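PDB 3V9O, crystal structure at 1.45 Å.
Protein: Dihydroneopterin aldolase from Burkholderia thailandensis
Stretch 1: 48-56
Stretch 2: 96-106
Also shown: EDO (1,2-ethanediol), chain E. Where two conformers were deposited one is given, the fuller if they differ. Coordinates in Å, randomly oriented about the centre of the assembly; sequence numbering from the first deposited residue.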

# COMPACT_ATOMS: atom_id res chain seq x y z
N ARG A 48 11.59 -4.50 21.18
CA ARG A 48 10.25 -4.25 20.65
C ARG A 48 10.10 -4.90 19.29
O ARG A 48 10.96 -4.73 18.43
CB ARG A 48 10.01 -2.73 20.52
CG ARG A 48 8.52 -2.34 20.39
CD ARG A 48 8.36 -0.85 20.77
NE ARG A 48 8.87 0.03 19.70
CZ ARG A 48 8.17 0.47 18.67
NH1 ARG A 48 8.74 1.26 17.77
NH2 ARG A 48 6.90 0.09 18.52
N VAL A 49 9.02 -5.64 19.10
CA VAL A 49 8.70 -6.29 17.82
C VAL A 49 7.33 -5.82 17.43
O VAL A 49 6.40 -5.80 18.28
CB VAL A 49 8.77 -7.83 17.94
CG1 VAL A 49 8.38 -8.50 16.59
CG2 VAL A 49 10.16 -8.29 18.38
N VAL A 50 7.13 -5.42 16.16
CA VAL A 50 5.81 -4.92 15.70
C VAL A 50 5.27 -5.94 14.69
O VAL A 50 5.99 -6.35 13.72
CB VAL A 50 5.95 -3.54 15.08
CG1 VAL A 50 4.62 -3.08 14.49
CG2 VAL A 50 6.45 -2.52 16.15
N ILE A 51 4.03 -6.36 14.91
CA ILE A 51 3.42 -7.49 14.17
C ILE A 51 2.16 -7.00 13.46
O ILE A 51 1.36 -6.27 14.04
CB ILE A 51 3.08 -8.60 15.16
CG1 ILE A 51 4.40 -9.07 15.77
CG2 ILE A 51 2.40 -9.79 14.40
CD1 ILE A 51 4.29 -9.89 16.96
N ASN A 52 1.98 -7.37 12.21
CA ASN A 52 0.76 -7.06 11.47
C ASN A 52 0.20 -8.34 10.94
O ASN A 52 0.93 -9.24 10.51
CB ASN A 52 1.08 -6.11 10.27
CG ASN A 52 1.30 -4.72 10.76
OD1 ASN A 52 0.35 -3.97 10.88
ND2 ASN A 52 2.55 -4.36 11.12
N VAL A 53 -1.14 -8.47 10.99
CA VAL A 53 -1.81 -9.73 10.59
C VAL A 53 -3.03 -9.38 9.74
O VAL A 53 -3.80 -8.45 10.05
CB VAL A 53 -2.33 -10.50 11.82
CG1 VAL A 53 -3.02 -11.84 11.41
CG2 VAL A 53 -1.15 -10.80 12.81
N ASP A 54 -3.20 -10.16 8.67
CA ASP A 54 -4.41 -10.11 7.82
C ASP A 54 -4.95 -11.54 7.79
O ASP A 54 -4.24 -12.51 7.50
CB ASP A 54 -4.15 -9.66 6.39
CG ASP A 54 -3.67 -8.26 6.27
OD1 ASP A 54 -4.32 -7.33 6.73
OD2 ASP A 54 -2.63 -8.07 5.61
N LEU A 55 -6.22 -11.72 8.17
CA LEU A 55 -6.85 -13.02 8.11
C LEU A 55 -7.95 -12.96 7.05
O LEU A 55 -8.82 -12.06 7.11
CB LEU A 55 -7.39 -13.29 9.54
CG LEU A 55 -7.64 -14.67 10.02
CD1 LEU A 55 -6.29 -15.42 9.98
CD2 LEU A 55 -8.12 -14.54 11.47
N PHE A 56 -7.97 -13.88 6.10
CA PHE A 56 -9.01 -13.93 5.03
C PHE A 56 -9.98 -15.01 5.37
O PHE A 56 -9.57 -16.19 5.47
CB PHE A 56 -8.39 -14.08 3.64
CG PHE A 56 -7.46 -12.90 3.34
CD1 PHE A 56 -6.12 -12.89 3.75
CD2 PHE A 56 -8.02 -11.82 2.66
CE1 PHE A 56 -5.31 -11.73 3.51
CE2 PHE A 56 -7.22 -10.72 2.39
CZ PHE A 56 -5.89 -10.69 2.80
C1 EDO E . 5.28 0.74 14.19
O1 EDO E . 6.47 1.10 14.93
C2 EDO E . 4.03 0.91 15.06
O2 EDO E . 4.26 0.68 16.46
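Stretch 2 (96-106) TLCDAIAASLL

Stretch 2 is an α-helix that packs on one face of the strand formed by stretch 1, and the contact is purely apolar, made by aliphatic side chains with no hydrogen bond between the two segments. The helix runs in nearly the same N-to-C direction as the strand, with a signed crossing angle of -24° and a closest approach of the axes of 10.4 Å, a spacing that leaves room for one layer of interleaved side chains. Its backbone keeps helical phi and psi values throughout and is held by i to i-4 bonds such as Ile101 N to Leu97 O and Leu105 N to Ile101 O, both 3.0 Å.

The pattern is a meeting of two periodicities. Along the strand, every second residue contributes: Val49, Ile51 and Val53 point their CA-to-CB bonds toward the helix, while Leu55 starts sideways and its end comes nearer. Along the helix, every fourth residue answers: Leu97, Ile101 and Leu105, one turn apart, all point toward the strand.

Because strand and helix run the same way, the pairs follow in order. Leu97 CD2 lies 4.2 Å from Val49 CG1 and 4.3 Å from Ile51 CD1, so a single methyl bridges two strand residues. Ile101 CD1 then meets Ile51 CG2 at 4.2 Å. At the far end the fit tightens: Leu105 CD1 is 3.6 Å from Val53 CG1, and Leu105 CB is 3.9 Å from Leu55 CD1. Leu105 is covered most, and here the backbones draw close, with Leu55 CA 7.8 Å from Leu105 CA.

The alternate strand residues stay out of this layer. Among them, Arg48 makes a weak hydrogen bond from NH2 to O2 of the ethanediol, at 3.4 Å.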

# COMPACT_ATOMS: atom_id res chain seq x y z
N THR A 96 11.13 -17.58 12.76
CA THR A 96 10.53 -18.54 13.71
C THR A 96 9.22 -18.00 14.27
O THR A 96 8.21 -18.70 14.28
CB THR A 96 11.51 -18.84 14.78
OG1 THR A 96 12.65 -19.48 14.18
CG2 THR A 96 10.93 -19.77 15.82
N LEU A 97 9.18 -16.73 14.64
CA LEU A 97 7.97 -16.14 15.19
C LEU A 97 6.94 -15.95 14.11
O LEU A 97 5.76 -16.30 14.33
CB LEU A 97 8.35 -14.79 15.82
CG LEU A 97 7.16 -14.01 16.39
CD1 LEU A 97 6.46 -14.73 17.49
CD2 LEU A 97 7.62 -12.58 16.88
N CYS A 98 7.32 -15.40 12.97
CA CYS A 98 6.38 -15.13 11.92
C CYS A 98 5.70 -16.41 11.42
O CYS A 98 4.47 -16.41 11.25
CB CYS A 98 7.14 -14.43 10.79
SG CYS A 98 6.07 -13.74 9.50
N ASP A 99 6.49 -17.42 11.17
CA ASP A 99 5.96 -18.68 10.67
C ASP A 99 5.04 -19.32 11.72
O ASP A 99 4.00 -19.93 11.34
CB ASP A 99 7.10 -19.65 10.38
CG ASP A 99 7.97 -19.26 9.17
OD1 ASP A 99 7.66 -18.29 8.43
OD2 ASP A 99 8.99 -19.97 8.99
N ALA A 100 5.37 -19.21 13.02
CA ALA A 100 4.54 -19.81 14.05
C ALA A 100 3.19 -19.12 14.15
O ALA A 100 2.17 -19.81 14.31
CB ALA A 100 5.25 -19.79 15.41
N ILE A 101 3.13 -17.79 14.00
CA ILE A 101 1.89 -17.06 14.06
C ILE A 101 1.06 -17.46 12.85
O ILE A 101 -0.16 -17.75 12.99
CB ILE A 101 2.14 -15.56 14.06
CG1 ILE A 101 2.78 -15.15 15.39
CG2 ILE A 101 0.79 -14.77 13.94
CD1 ILE A 101 3.45 -13.74 15.27
N ALA A 102 1.69 -17.51 11.67
CA ALA A 102 0.92 -17.90 10.49
C ALA A 102 0.36 -19.32 10.61
O ALA A 102 -0.82 -19.54 10.26
CB ALA A 102 1.77 -17.78 9.21
N ALA A 103 1.15 -20.27 11.10
CA ALA A 103 0.66 -21.65 11.22
C ALA A 103 -0.49 -21.73 12.23
O ALA A 103 -1.50 -22.45 11.97
CB ALA A 103 1.78 -22.59 11.62
N SER A 104 -0.37 -21.03 13.35
CA SER A 104 -1.44 -21.01 14.33
C SER A 104 -2.74 -20.49 13.73
O SER A 104 -3.80 -21.08 13.95
CB SER A 104 -0.97 -20.13 15.51
OG SER A 104 -2.01 -19.99 16.46
N LEU A 105 -2.67 -19.39 12.99
CA LEU A 105 -3.89 -18.77 12.49
C LEU A 105 -4.51 -19.55 11.31
O LEU A 105 -5.74 -19.50 11.13
CB LEU A 105 -3.57 -17.32 12.04
CG LEU A 105 -3.46 -16.41 13.28
CD1 LEU A 105 -2.87 -15.10 12.81
CD2 LEU A 105 -4.79 -16.18 14.01
N LEU A 106 -3.70 -20.27 10.54
CA LEU A 106 -4.22 -21.14 9.49
C LEU A 106 -4.95 -22.32 10.07
O LEU A 106 -5.73 -22.95 9.36
CB LEU A 106 -3.10 -21.68 8.63
CG LEU A 106 -2.60 -20.64 7.65
CD1 LEU A 106 -1.21 -21.13 7.14
CD2 LEU A 106 -3.59 -20.37 6.50